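Local coordinates for protein pectate lyase/Amb allergen (Acidovorax citrulli, PDB 4HWV) that probably cleaves pectate, the polygalacturonate of plant cell walls, as a calcium-binding lyase of polysaccharide lyase family 1, at residues A147-Q155 and A205-D213; S217-E225 and T265-H276. One frame throughout, in Å; residues are numbered along the deposited sequence.

Contact 1. Residues A147-Q155 and A205-D213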
ATOM      1  N   ALA A 147      15.780 -12.661  21.953  1.00  6.70           N
ATOM      2  CA  ALA A 147      14.357 -12.899  21.756  1.00  6.60           C
ATOM      3  C   ALA A 147      13.907 -12.489  20.345  1.00  6.29           C
ATOM      4  O   ALA A 147      13.186 -13.242  19.670  1.00  6.31           O
ATOM      5  CB  ALA A 147      13.537 -12.206  22.822  1.00  7.28           C
ATOM      6  N   ARG A 148      14.363 -11.321  19.883  1.00  5.82           N
ATOM      7  CA  ARG A 148      14.095 -10.918  18.507  1.00  6.13           C
ATOM      8  C   ARG A 148      14.602 -11.981  17.540  1.00  5.82           C
ATOM      9  O   ARG A 148      13.889 -12.375  16.615  1.00  6.18           O
ATOM     10  CB  ARG A 148      14.749  -9.574  18.173  1.00  6.28           C
ATOM     11  CG  ARG A 148      14.418  -9.106  16.756  1.00  6.34           C
ATOM     12  CD  ARG A 148      15.474  -8.136  16.203  1.00  6.37           C
ATOM     13  NE  ARG A 148      16.768  -8.802  16.084  1.00  7.02           N
ATOM     14  CZ  ARG A 148      17.080  -9.658  15.115  1.00  6.84           C
ATOM     15  NH1 ARG A 148      16.226  -9.906  14.120  1.00  7.60           N
ATOM     16  NH2 ARG A 148      18.259 -10.251  15.136  1.00  8.18           N
ATOM     17  N   ALA A 149      15.836 -12.447  17.752  1.00  6.28           N
ATOM     18  CA  ALA A 149      16.418 -13.431  16.847  1.00  6.66           C
ATOM     19  C   ALA A 149      15.591 -14.720  16.805  1.00  6.89           C
ATOM     20  O   ALA A 149      15.456 -15.333  15.749  1.00  7.17           O
ATOM     21  CB  ALA A 149      17.874 -13.718  17.218  1.00  7.67           C
ATOM     22  N   CYS A 150      15.034 -15.134  17.943  1.00  6.18           N
ATOM     23  CA  CYS A 150      14.140 -16.301  17.992  1.00  7.35           C
ATOM     24  C   CYS A 150      12.937 -16.104  17.090  1.00  6.33           C
ATOM     25  O   CYS A 150      12.562 -17.002  16.342  1.00  6.85           O
ATOM     26  CB  CYS A 150      13.607 -16.523  19.412  1.00  8.35           C
ATOM     27  SG  CYS A 150      14.763 -17.277  20.564  1.00 10.80           S
ATOM     28  N   ALA A 151      12.294 -14.944  17.210  1.00  6.16           N
ATOM     29  CA  ALA A 151      11.096 -14.681  16.427  1.00  5.62           C
ATOM     30  C   ALA A 151      11.438 -14.573  14.945  1.00  5.56           C
ATOM     31  O   ALA A 151      10.724 -15.107  14.104  1.00  5.52           O
ATOM     32  CB  ALA A 151      10.396 -13.422  16.938  1.00  5.70           C
ATOM     33  N   ALA A 152      12.541 -13.904  14.641  1.00  5.35           N
ATOM     34  CA  ALA A 152      12.973 -13.719  13.252  1.00  5.35           C
ATOM     35  C   ALA A 152      13.331 -15.044  12.607  1.00  5.31           C
ATOM     36  O   ALA A 152      13.114 -15.230  11.413  1.00  5.56           O
ATOM     37  CB  ALA A 152      14.171 -12.767  13.187  1.00  5.38           C
ATOM     38  N   GLU A 153      13.931 -15.944  13.385  1.00  5.60           N
ATOM     39  CA  GLU A 153      14.314 -17.248  12.866  1.00  5.98           C
ATOM     40  C   GLU A 153      13.099 -18.068  12.446  1.00  6.21           C
ATOM     41  O   GLU A 153      13.127 -18.742  11.416  1.00  5.92           O
ATOM     42  CB  GLU A 153      15.140 -18.021  13.885  1.00  7.57           C
ATOM     43  CG  GLU A 153      15.620 -19.359  13.346  1.00 10.29           C
ATOM     44  CD  GLU A 153      16.617 -19.194  12.233  1.00 12.73           C
ATOM     45  OE1 GLU A 153      17.415 -18.230  12.261  1.00 14.71           O
ATOM     46  OE2 GLU A 153      16.605 -20.030  11.324  1.00 14.44           O
ATOM     47  N   LEU A 154      12.033 -18.020  13.245  1.00  4.92           N
ATOM     48  CA  LEU A 154      10.788 -18.686  12.862  1.00  5.16           C
ATOM     49  C   LEU A 154      10.204 -18.025  11.609  1.00  4.20           C
ATOM     50  O   LEU A 154       9.820 -18.725  10.682  1.00  5.29           O
ATOM     51  CB  LEU A 154       9.783 -18.699  14.024  1.00  5.94           C
ATOM     52  CG  LEU A 154       8.431 -19.367  13.720  1.00  6.42           C
ATOM     53  CD1 LEU A 154       8.621 -20.802  13.214  1.00  7.79           C
ATOM     54  CD2 LEU A 154       7.523 -19.349  14.937  1.00  6.89           C
ATOM     55  N   GLN A 155      10.164 -16.693  11.546  1.00  4.38           N
ATOM     56  CA  GLN A 155       9.667 -16.065  10.323  1.00  3.61           C
ATOM     57  C   GLN A 155      10.496 -16.463   9.100  1.00  4.03           C
ATOM     58  O   GLN A 155       9.934 -16.743   8.045  1.00  4.40           O
ATOM     59  CB  GLN A 155       9.557 -14.525  10.463  1.00  4.07           C
ATOM     60  CG  GLN A 155       8.989 -13.885   9.197  1.00  3.84           C
ATOM     61  CD  GLN A 155       8.529 -12.457   9.384  1.00  3.81           C
ATOM     62  OE1 GLN A 155       9.256 -11.640   9.945  1.00  4.09           O
ATOM     63  NE2 GLN A 155       7.307 -12.158   8.948  1.00  4.60           N
ATOM     64  N   ALA A 205       8.202  -8.348   0.561  1.00  2.50           N
ATOM     65  CA  ALA A 205       8.927  -9.306   1.392  1.00  3.31           C
ATOM     66  C   ALA A 205       9.294  -8.584   2.683  1.00  4.00           C
ATOM     67  O   ALA A 205      10.324  -7.917   2.765  1.00  5.32           O
ATOM     68  CB  ALA A 205      10.165  -9.815   0.663  1.00  4.38           C
ATOM     69  N   PHE A 206       8.413  -8.697   3.667  1.00  3.53           N
ATOM     70  CA  PHE A 206       8.424  -7.841   4.858  1.00  3.14           C
ATOM     71  C   PHE A 206       8.974  -8.611   6.050  1.00  3.13           C
ATOM     72  O   PHE A 206       8.533  -9.723   6.366  1.00  4.80           O
ATOM     73  CB  PHE A 206       6.978  -7.422   5.141  1.00  3.31           C
ATOM     74  CG  PHE A 206       6.828  -6.320   6.161  1.00  3.15           C
ATOM     75  CD1 PHE A 206       6.702  -4.991   5.754  1.00  3.99           C
ATOM     76  CD2 PHE A 206       6.779  -6.620   7.528  1.00  3.61           C
ATOM     77  CE1 PHE A 206       6.527  -3.970   6.685  1.00  3.89           C
ATOM     78  CE2 PHE A 206       6.601  -5.604   8.477  1.00  3.90           C
ATOM     79  CZ  PHE A 206       6.478  -4.272   8.053  1.00  4.10           C
ATOM     80  N   ASP A 207       9.950  -8.014   6.715  1.00  3.11           N
ATOM     81  CA  ASP A 207      10.577  -8.607   7.894  1.00  3.01           C
ATOM     82  C   ASP A 207       9.969  -7.932   9.112  1.00  3.18           C
ATOM     83  O   ASP A 207      10.138  -6.728   9.319  1.00  3.73           O
ATOM     84  CB  ASP A 207      12.087  -8.337   7.804  1.00  3.95           C
ATOM     85  CG  ASP A 207      12.895  -9.030   8.871  1.00  3.86           C
ATOM     86  OD1 ASP A 207      12.362  -9.358   9.957  1.00  4.13           O
ATOM     87  OD2 ASP A 207      14.106  -9.245   8.614  1.00  4.28           O
ATOM     88  N   ASP A 208       9.244  -8.709   9.911  1.00  3.31           N
ATOM     89  CA  ASP A 208       8.627  -8.180  11.117  1.00  3.54           C
ATOM     90  C   ASP A 208       9.586  -7.977  12.274  1.00  3.97           C
ATOM     91  O   ASP A 208       9.182  -7.423  13.292  1.00  5.24           O
ATOM     92  CB  ASP A 208       7.488  -9.088  11.545  1.00  4.29           C
ATOM     93  CG  ASP A 208       6.252  -8.831  10.737  1.00  4.74           C
ATOM     94  OD1 ASP A 208       5.676  -7.725  10.869  1.00  5.96           O
ATOM     95  OD2 ASP A 208       5.857  -9.711   9.969  1.00  5.34           O
ATOM     96  N   PHE A 209      10.838  -8.413  12.101  1.00  4.21           N
ATOM     97  CA  PHE A 209      11.829  -8.365  13.181  1.00  4.67           C
ATOM     98  C   PHE A 209      13.163  -7.802  12.697  1.00  4.53           C
ATOM     99  O   PHE A 209      14.201  -8.456  12.810  1.00  5.13           O
ATOM    100  CB  PHE A 209      11.965  -9.758  13.812  1.00  5.23           C
ATOM    101  CG  PHE A 209      10.676 -10.225  14.420  1.00  4.02           C
ATOM    102  CD1 PHE A 209      10.271  -9.722  15.658  1.00  4.88           C
ATOM    103  CD2 PHE A 209       9.835 -11.099  13.736  1.00  4.42           C
ATOM    104  CE1 PHE A 209       9.053 -10.080  16.199  1.00  4.92           C
ATOM    105  CE2 PHE A 209       8.609 -11.460  14.283  1.00  5.16           C
ATOM    106  CZ  PHE A 209       8.218 -10.945  15.517  1.00  5.24           C
ATOM    107  N   PRO A 210      13.147  -6.567  12.164  1.00  4.00           N
ATOM    108  CA  PRO A 210      14.416  -5.959  11.746  1.00  4.40           C
ATOM    109  C   PRO A 210      15.360  -5.810  12.931  1.00  4.53           C
ATOM    110  O   PRO A 210      14.915  -5.635  14.075  1.00  5.15           O
ATOM    111  CB  PRO A 210      13.987  -4.584  11.220  1.00  5.54           C
ATOM    112  CG  PRO A 210      12.730  -4.301  11.963  1.00  6.30           C
ATOM    113  CD  PRO A 210      12.027  -5.612  12.091  1.00  5.17           C
ATOM    114  N   GLN A 211      16.655  -5.875  12.651  1.00  4.96           N
ATOM    115  CA  GLN A 211      17.666  -5.782  13.676  1.00  5.44           C
ATOM    116  C   GLN A 211      18.283  -4.405  13.631  1.00  5.05           C
ATOM    117  O   GLN A 211      18.591  -3.891  12.560  1.00  5.78           O
ATOM    118  CB  GLN A 211      18.758  -6.812  13.417  1.00  6.01           C
ATOM    119  CG  GLN A 211      19.868  -6.823  14.470  1.00  6.58           C
ATOM    120  CD  GLN A 211      21.075  -7.602  13.986  1.00  8.24           C
ATOM    121  OE1 GLN A 211      21.654  -7.273  12.943  1.00  9.79           O
ATOM    122  NE2 GLN A 211      21.447  -8.653  14.722  1.00  8.91           N
ATOM    123  N   TRP A 212      18.489  -3.818  14.805  1.00  5.65           N
ATOM    124  CA  TRP A 212      19.279  -2.597  14.880  1.00  6.26           C
ATOM    125  C   TRP A 212      20.761  -2.968  14.968  1.00  7.45           C
ATOM    126  O   TRP A 212      21.163  -3.708  15.867  1.00  8.90           O
ATOM    127  CB  TRP A 212      18.874  -1.750  16.086  1.00  6.65           C
ATOM    128  CG  TRP A 212      19.744  -0.546  16.293  1.00  6.56           C
ATOM    129  CD1 TRP A 212      20.617  -0.340  17.325  1.00  6.86           C
ATOM    130  CD2 TRP A 212      19.816   0.634  15.469  1.00  6.26           C
ATOM    131  NE1 TRP A 212      21.242   0.879  17.183  1.00  7.45           N
ATOM    132  CE2 TRP A 212      20.761   1.504  16.063  1.00  6.70           C
ATOM    133  CE3 TRP A 212      19.175   1.039  14.287  1.00  7.07           C
ATOM    134  CZ2 TRP A 212      21.092   2.744  15.508  1.00  7.29           C
ATOM    135  CZ3 TRP A 212      19.497   2.275  13.738  1.00  6.80           C
ATOM    136  CH2 TRP A 212      20.460   3.116  14.352  1.00  7.02           C
ATOM    137  N   ASP A 213      21.564  -2.506  14.020  1.00  7.88           N
ATOM    138  CA  ASP A 213      22.999  -2.749  14.092  1.00  8.71           C
ATOM    139  C   ASP A 213      23.659  -1.410  14.367  1.00  8.35           C
ATOM    140  O   ASP A 213      23.812  -0.604  13.448  1.00  8.20           O
ATOM    141  CB  ASP A 213      23.546  -3.339  12.792  1.00  9.92           C
ATOM    142  CG  ASP A 213      25.050  -3.596  12.853  1.00 11.02           C
ATOM    143  OD1 ASP A 213      25.735  -3.202  13.833  1.00 11.17           O
ATOM    144  OD2 ASP A 213      25.566  -4.209  11.900  1.00 13.85           O
TER
HETATM  145  O   HOH W   1      11.910 -11.942  10.591  1.00  4.91           O

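Contact 2. Residues S217-E225 and T265-H276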
ATOM      1  N   SER A 217      27.371   1.430   9.102  1.00 12.49           N
ATOM      2  CA  SER A 217      27.584   2.806   8.646  1.00 12.74           C
ATOM      3  C   SER A 217      28.020   3.722   9.795  1.00 13.11           C
ATOM      4  O   SER A 217      27.842   4.942   9.734  1.00 13.19           O
ATOM      5  CB  SER A 217      26.353   3.353   7.918  1.00 14.93           C
ATOM      6  OG  SER A 217      25.955   2.448   6.902  1.00 16.34           O
ATOM      7  N   SER A 218      28.596   3.100  10.827  1.00 12.88           N
ATOM      8  CA  SER A 218      29.121   3.752  12.038  1.00 12.73           C
ATOM      9  C   SER A 218      28.068   4.320  12.989  1.00 12.38           C
ATOM     10  O   SER A 218      28.166   4.140  14.206  1.00 13.00           O
ATOM     11  CB  SER A 218      30.196   4.790  11.701  1.00 14.32           C
ATOM     12  OG  SER A 218      31.299   4.140  11.110  1.00 16.38           O
ATOM     13  N   ASP A 219      27.062   4.995  12.440  1.00 11.22           N
ATOM     14  CA  ASP A 219      25.987   5.559  13.252  1.00 10.25           C
ATOM     15  C   ASP A 219      24.881   4.557  13.524  1.00  8.71           C
ATOM     16  O   ASP A 219      24.075   4.755  14.423  1.00  9.06           O
ATOM     17  CB  ASP A 219      25.368   6.761  12.545  1.00 11.19           C
ATOM     18  CG  ASP A 219      26.319   7.920  12.422  1.00 13.60           C
ATOM     19  OD1 ASP A 219      27.167   8.106  13.318  1.00 14.90           O
ATOM     20  OD2 ASP A 219      26.202   8.639  11.421  1.00 14.64           O
ATOM     21  N   GLY A 220      24.822   3.494  12.726  1.00  8.47           N
ATOM     22  CA  GLY A 220      23.797   2.479  12.902  1.00  8.38           C
ATOM     23  C   GLY A 220      22.694   2.471  11.855  1.00  7.86           C
ATOM     24  O   GLY A 220      22.338   3.505  11.272  1.00  7.79           O
ATOM     25  N   ARG A 221      22.151   1.280  11.606  1.00  7.22           N
ATOM     26  CA  ARG A 221      21.033   1.125  10.682  1.00  7.43           C
ATOM     27  C   ARG A 221      20.156  -0.002  11.149  1.00  6.27           C
ATOM     28  O   ARG A 221      20.628  -0.947  11.790  1.00  7.78           O
ATOM     29  CB  ARG A 221      21.514   0.741   9.278  1.00  8.36           C
ATOM     30  CG  ARG A 221      22.363   1.782   8.572  1.00  9.14           C
ATOM     31  CD  ARG A 221      21.538   3.000   8.137  1.00 10.05           C
ATOM     32  NE  ARG A 221      22.295   3.936   7.303  1.00 11.61           N
ATOM     33  CZ  ARG A 221      23.028   4.942   7.769  1.00 12.17           C
ATOM     34  NH1 ARG A 221      23.110   5.156   9.073  1.00 12.46           N
ATOM     35  NH2 ARG A 221      23.681   5.737   6.920  1.00 13.34           N
ATOM     36  N   TRP A 222      18.875   0.081  10.791  1.00  6.54           N
ATOM     37  CA  TRP A 222      17.979  -1.076  10.871  1.00  6.19           C
ATOM     38  C   TRP A 222      18.111  -1.889   9.599  1.00  6.05           C
ATOM     39  O   TRP A 222      18.038  -1.333   8.515  1.00  7.72           O
ATOM     40  CB  TRP A 222      16.529  -0.611  10.983  1.00  5.66           C
ATOM     41  CG  TRP A 222      16.162  -0.011  12.328  1.00  5.35           C
ATOM     42  CD1 TRP A 222      16.143   1.323  12.656  1.00  6.27           C
ATOM     43  CD2 TRP A 222      15.766  -0.721  13.513  1.00  4.96           C
ATOM     44  NE1 TRP A 222      15.765   1.473  13.971  1.00  6.37           N
ATOM     45  CE2 TRP A 222      15.539   0.244  14.525  1.00  5.69           C
ATOM     46  CE3 TRP A 222      15.588  -2.075  13.820  1.00  5.59           C
ATOM     47  CZ2 TRP A 222      15.091  -0.100  15.795  1.00  5.80           C
ATOM     48  CZ3 TRP A 222      15.171  -2.417  15.095  1.00  5.73           C
ATOM     49  CH2 TRP A 222      14.932  -1.429  16.070  1.00  5.66           C
ATOM     50  N   ASN A 223      18.258  -3.202   9.738  1.00  5.67           N
ATOM     51  CA  ASN A 223      18.367  -4.071   8.574  1.00  6.52           C
ATOM     52  C   ASN A 223      17.396  -5.220   8.661  1.00  5.67           C
ATOM     53  O   ASN A 223      17.157  -5.767   9.749  1.00  6.33           O
ATOM     54  CB  ASN A 223      19.776  -4.643   8.434  1.00  8.98           C
ATOM     55  CG  ASN A 223      20.820  -3.564   8.183  1.00 10.96           C
ATOM     56  OD1 ASN A 223      20.785  -2.851   7.168  1.00 12.92           O
ATOM     57  ND2 ASN A 223      21.773  -3.453   9.084  1.00 11.57           N
ATOM     58  N   SER A 224      16.890  -5.613   7.491  1.00  4.81           N
ATOM     59  CA  SER A 224      15.980  -6.739   7.341  1.00  4.81           C
ATOM     60  C   SER A 224      16.568  -7.781   6.405  1.00  5.05           C
ATOM     61  O   SER A 224      17.564  -7.536   5.713  1.00  6.29           O
ATOM     62  CB  SER A 224      14.624  -6.249   6.846  1.00  4.76           C
ATOM     63  OG  SER A 224      13.889  -5.662   7.909  1.00  5.27           O
ATOM     64  N   GLU A 225      15.950  -8.951   6.390  1.00  4.07           N
ATOM     65  CA  GLU A 225      16.582 -10.136   5.830  1.00  5.07           C
ATOM     66  C   GLU A 225      15.958 -10.710   4.561  1.00  5.20           C
ATOM     67  O   GLU A 225      16.559 -11.598   3.947  1.00  5.62           O
ATOM     68  CB  GLU A 225      16.604 -11.232   6.902  1.00  7.08           C
ATOM     69  CG  GLU A 225      17.476 -10.888   8.100  1.00 10.44           C
ATOM     70  CD  GLU A 225      18.935 -10.805   7.731  1.00 14.29           C
ATOM     71  OE1 GLU A 225      19.391 -11.745   7.054  1.00 15.57           O
ATOM     72  OE2 GLU A 225      19.618  -9.811   8.118  1.00 16.68           O
ATOM     73  N   THR A 265      24.546  13.322  16.326  1.00 16.10           N
ATOM     74  CA  THR A 265      23.656  12.755  15.324  1.00 15.51           C
ATOM     75  C   THR A 265      22.209  12.815  15.787  1.00 12.89           C
ATOM     76  O   THR A 265      21.869  12.324  16.860  1.00 12.58           O
ATOM     77  CB  THR A 265      24.051  11.302  14.981  1.00 17.38           C
ATOM     78  OG1 THR A 265      25.324  11.322  14.323  1.00 19.53           O
ATOM     79  CG2 THR A 265      23.026  10.645  14.067  1.00 17.72           C
ATOM     80  N   ASP A 266      21.366  13.459  14.987  1.00 11.82           N
ATOM     81  CA  ASP A 266      19.933  13.452  15.209  1.00 11.68           C
ATOM     82  C   ASP A 266      19.404  12.088  14.770  1.00 10.74           C
ATOM     83  O   ASP A 266      19.242  11.819  13.569  1.00 10.52           O
ATOM     84  CB  ASP A 266      19.280  14.575  14.399  1.00 12.35           C
ATOM     85  CG  ASP A 266      17.772  14.655  14.595  1.00 13.71           C
ATOM     86  OD1 ASP A 266      17.164  13.702  15.113  1.00 12.35           O
ATOM     87  OD2 ASP A 266      17.179  15.691  14.216  1.00 16.58           O
ATOM     88  N   TYR A 267      19.126  11.239  15.751  1.00  9.15           N
ATOM     89  CA  TYR A 267      18.673   9.883  15.471  1.00  7.97           C
ATOM     90  C   TYR A 267      17.243   9.742  14.985  1.00  8.41           C
ATOM     91  O   TYR A 267      16.827   8.638  14.647  1.00  8.42           O
ATOM     92  CB  TYR A 267      19.015   8.919  16.612  1.00  7.97           C
ATOM     93  CG  TYR A 267      20.426   8.382  16.462  1.00  8.03           C
ATOM     94  CD1 TYR A 267      20.700   7.356  15.564  1.00  7.97           C
ATOM     95  CD2 TYR A 267      21.480   8.906  17.197  1.00  8.68           C
ATOM     96  CE1 TYR A 267      21.980   6.854  15.405  1.00  8.32           C
ATOM     97  CE2 TYR A 267      22.782   8.422  17.051  1.00  9.32           C
ATOM     98  CZ  TYR A 267      23.022   7.389  16.156  1.00  8.96           C
ATOM     99  OH  TYR A 267      24.297   6.882  16.013  1.00 10.26           O
ATOM    100  N   SER A 268      16.510  10.852  14.895  1.00  9.24           N
ATOM    101  CA  SER A 268      15.191  10.828  14.253  1.00 10.42           C
ATOM    102  C   SER A 268      15.247  10.903  12.728  1.00 10.24           C
ATOM    103  O   SER A 268      14.224  10.773  12.065  1.00 10.90           O
ATOM    104  CB  SER A 268      14.289  11.940  14.782  1.00 11.49           C
ATOM    105  OG  SER A 268      14.696  13.199  14.280  1.00 11.54           O
ATOM    106  N   GLY A 269      16.435  11.100  12.169  1.00  9.86           N
ATOM    107  CA  GLY A 269      16.571  11.251  10.733  1.00  9.93           C
ATOM    108  C   GLY A 269      16.249  10.006   9.917  1.00 10.17           C
ATOM    109  O   GLY A 269      16.251   8.875  10.434  1.00  9.95           O
ATOM    110  N   GLY A 270      16.005  10.215   8.622  1.00 11.37           N
ATOM    111  CA  GLY A 270      15.632   9.139   7.713  1.00 11.62           C
ATOM    112  C   GLY A 270      16.636   8.014   7.569  1.00 11.15           C
ATOM    113  O   GLY A 270      16.241   6.889   7.244  1.00 11.64           O
ATOM    114  N   ASP A 271      17.919   8.285   7.825  1.00 11.40           N
ATOM    115  CA  ASP A 271      18.943   7.227   7.818  1.00 12.49           C
ATOM    116  C   ASP A 271      18.522   6.100   8.772  1.00 10.43           C
ATOM    117  O   ASP A 271      18.913   4.946   8.602  1.00 10.50           O
ATOM    118  CB  ASP A 271      20.317   7.740   8.315  1.00 15.40           C
ATOM    119  CG  ASP A 271      21.087   8.556   7.285  1.00 18.47           C
ATOM    120  OD1 ASP A 271      20.748   8.514   6.089  1.00 18.39           O
ATOM    121  OD2 ASP A 271      22.077   9.225   7.695  1.00 20.41           O
ATOM    122  N   PHE A 272      17.740   6.452   9.786  1.00  8.60           N
ATOM    123  CA  PHE A 272      17.457   5.561  10.901  1.00  7.64           C
ATOM    124  C   PHE A 272      16.027   5.023  10.869  1.00  7.28           C
ATOM    125  O   PHE A 272      15.521   4.521  11.872  1.00  7.59           O
ATOM    126  CB  PHE A 272      17.812   6.285  12.210  1.00  7.76           C
ATOM    127  CG  PHE A 272      19.179   6.915  12.150  1.00  7.84           C
ATOM    128  CD1 PHE A 272      20.304   6.118  12.036  1.00  8.00           C
ATOM    129  CD2 PHE A 272      19.339   8.299  12.150  1.00  8.26           C
ATOM    130  CE1 PHE A 272      21.566   6.680  11.943  1.00  8.64           C
ATOM    131  CE2 PHE A 272      20.600   8.857  12.063  1.00  8.53           C
ATOM    132  CZ  PHE A 272      21.719   8.040  11.946  1.00  8.45           C
ATOM    133  N   LYS A 273      15.396   5.085   9.690  1.00  7.19           N
ATOM    134  CA  LYS A 273      14.069   4.497   9.515  1.00  7.46           C
ATOM    135  C   LYS A 273      14.115   3.005   9.859  1.00  6.39           C
ATOM    136  O   LYS A 273      15.165   2.346   9.724  1.00  6.30           O
ATOM    137  CB  LYS A 273      13.575   4.668   8.076  1.00  7.86           C
ATOM    138  CG  LYS A 273      14.372   3.872   7.043  1.00  8.99           C
ATOM    139  CD  LYS A 273      13.863   4.086   5.626  1.00 11.40           C
ATOM    140  CE  LYS A 273      14.276   5.465   5.135  1.00 14.33           C
ATOM    141  NZ  LYS A 273      13.628   5.813   3.865  1.00 16.37           N
ATOM    142  N   VAL A 274      12.982   2.466  10.305  1.00  5.79           N
ATOM    143  CA  VAL A 274      12.922   1.051  10.588  1.00  4.83           C
ATOM    144  C   VAL A 274      12.622   0.337   9.275  1.00  4.44           C
ATOM    145  O   VAL A 274      11.477   0.209   8.848  1.00  5.30           O
ATOM    146  CB  VAL A 274      11.865   0.734  11.652  1.00  4.88           C
ATOM    147  CG1 VAL A 274      11.859  -0.748  11.972  1.00  5.62           C
ATOM    148  CG2 VAL A 274      12.116   1.526  12.953  1.00  6.23           C
ATOM    149  N   GLN A 275      13.694  -0.127   8.649  1.00  4.31           N
ATOM    150  CA  GLN A 275      13.648  -0.748   7.330  1.00  4.36           C
ATOM    151  C   GLN A 275      13.204  -2.200   7.442  1.00  4.23           C
ATOM    152  O   GLN A 275      13.920  -3.024   8.010  1.00  4.86           O
ATOM    153  CB  GLN A 275      15.043  -0.655   6.701  1.00  5.01           C
ATOM    154  CG  GLN A 275      15.184  -1.300   5.328  1.00  6.07           C
ATOM    155  CD  GLN A 275      14.154  -0.783   4.340  1.00  6.33           C
ATOM    156  OE1 GLN A 275      13.072  -1.367   4.180  1.00  6.09           O
ATOM    157  NE2 GLN A 275      14.477   0.326   3.669  1.00  7.76           N
ATOM    158  N   HIS A 276      12.012  -2.482   6.919  1.00  3.64           N
ATOM    159  CA  HIS A 276      11.439  -3.815   6.953  1.00  3.81           C
ATOM    160  C   HIS A 276      11.683  -4.620   5.671  1.00  3.63           C
ATOM    161  O   HIS A 276      11.271  -5.785   5.582  1.00  3.75           O
ATOM    162  CB  HIS A 276       9.929  -3.716   7.188  1.00  4.23           C
ATOM    163  CG  HIS A 276       9.559  -3.221   8.555  1.00  3.80           C
ATOM    164  ND1 HIS A 276       9.470  -4.048   9.658  1.00  3.68           N
ATOM    165  CD2 HIS A 276       9.214  -1.983   8.987  1.00  4.53           C
ATOM    166  CE1 HIS A 276       9.113  -3.333  10.713  1.00  4.33           C
ATOM    167  NE2 HIS A 276       8.956  -2.078  10.332  1.00  5.13           N
TER
HETATM  168  O   HOH W   2      24.426   7.690   9.286  1.00 17.19           O
HETATM  169  O   HOH W   3      27.670  10.653  14.057  1.00 28.67           O
HETATM  170  O   HOH W   4      14.932   4.134  14.551  1.00  6.38           O
HETATM  171  O   HOH W   5      17.918   2.451   9.334  1.00  8.30           O

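Contact 1. Residues A147-Q155 and A205-D213
R148 on helix 143-159 reaches across to F209 and the two residues after it. Its CG is anti to the backbone N (chi1 -177°), which carries CD against P210 O; the bend at chi3 then turns the guanidinium so that R148 NH1 meets F209 O at 2.8 Å. That bond is bent, 139° at the hydrogen. Q211 CB sits over the centre of one guanidinium face, 3.7 Å from CZ of R148, while E145 takes a salt bridge from R148 and a hydrogen bond from the Q211 amide. One turn on, the methyl of A151 stands over the middle of the F209 ring, a CH-pi contact with CB 3.6 Å from the ring centroid and close to its normal. A152 packs its CB on F209 CB at 3.8 Å, where the CA atoms of helix and loop come nearest. Q155 closes the row with an extended side chain whose amide lies nearly coplanar with the D208 carboxylate, 15° between planes. Q155 OE1 accepts from D208 N at 2.9 Å on a lone pair in the carbonyl plane; its NE2 donates to the anti lone pair of D208 OD2 at 3.0 Å and also binds N90. Both ends of this amide are thus used, which fixes its rotation. One water donates to Q155 OE1 and D207 OD1, and D207 OD1 also accepts from F209 N, forming an Asx turn. The pattern is that of a helix packed on an irregular loop leaving a parallel beta-helix, with D207 about 7 Å, side chain to side chain, from the calcium ligand D278.

Contact 2. Residues S217-E225 and T265-H276
Two long loops of the beta-helix lie together, the strand 221-223 of one running along the irregular chain of the other toward the calcium site. At the outer end, D219 keeps CB near the rim of F272, and its carbonyl O receives Y267 OH at 2.7 Å, on an in-plane lone pair. A water joins D219 OD1 to T265 OG1. The F272 ring is sandwiched between Y267 CD1 and D271 CB, each over the centre of a face, and turns its edge to G220 O, 3.3 Å from F272 CE1. R221 bends at chi2 (-71°), which folds its guanidinium so that NH1 donates to G220 O at 2.9 Å, from above the carbonyl plane. S217 CB lies over one face of the guanidinium; the D271 carboxylate is stacked on the other, 19° between planes. The salt bridge from R221 NH2 to D271 OD2 is therefore long, 3.9 Å, and purely electrostatic, with another water bridging R221 NH1 to D219 and D271. W222 takes the CG2 methyl of V274 over its five-membered ring, 3.9 Å from the centroid, a CH-pi contact. Its NE1 donates to a water that donates to F272 O, and its backbone N to one that donates to D271 O and K273 O. At the inner end, S224 OG donates to Q275 O at 2.6 Å. Loops joined through side chains and waters, with no backbone-to-backbone bond, flank the calcium site of this parallel beta-helix, as in family 1 pectate lyases, the side chain of S224 about 5 Å from that of the calcium ligand D278.

In the fold
From the N terminus, helix 143-159 comes first; the chain then runs through several beta-helix strands before 205-213 returns to the helix, and contact 1 closes a loop of 49 intervening residues. Contact 2 opens only afterwards: 217-225 follows at once and meets 265-276 across 39 further residues, so the two are in series, neither nested nor crossed. Strands 211-213 and 221-223 pair antiparallel and join them directly, as in D213 N to R221 O, 2.9 Å. H276 adds a second tie, its ND1 bonded to D207 O and its ring stacked on F206. Helix, hairpin and outer loop thus form one layered block beside the calcium ligands D227, D278 and D282.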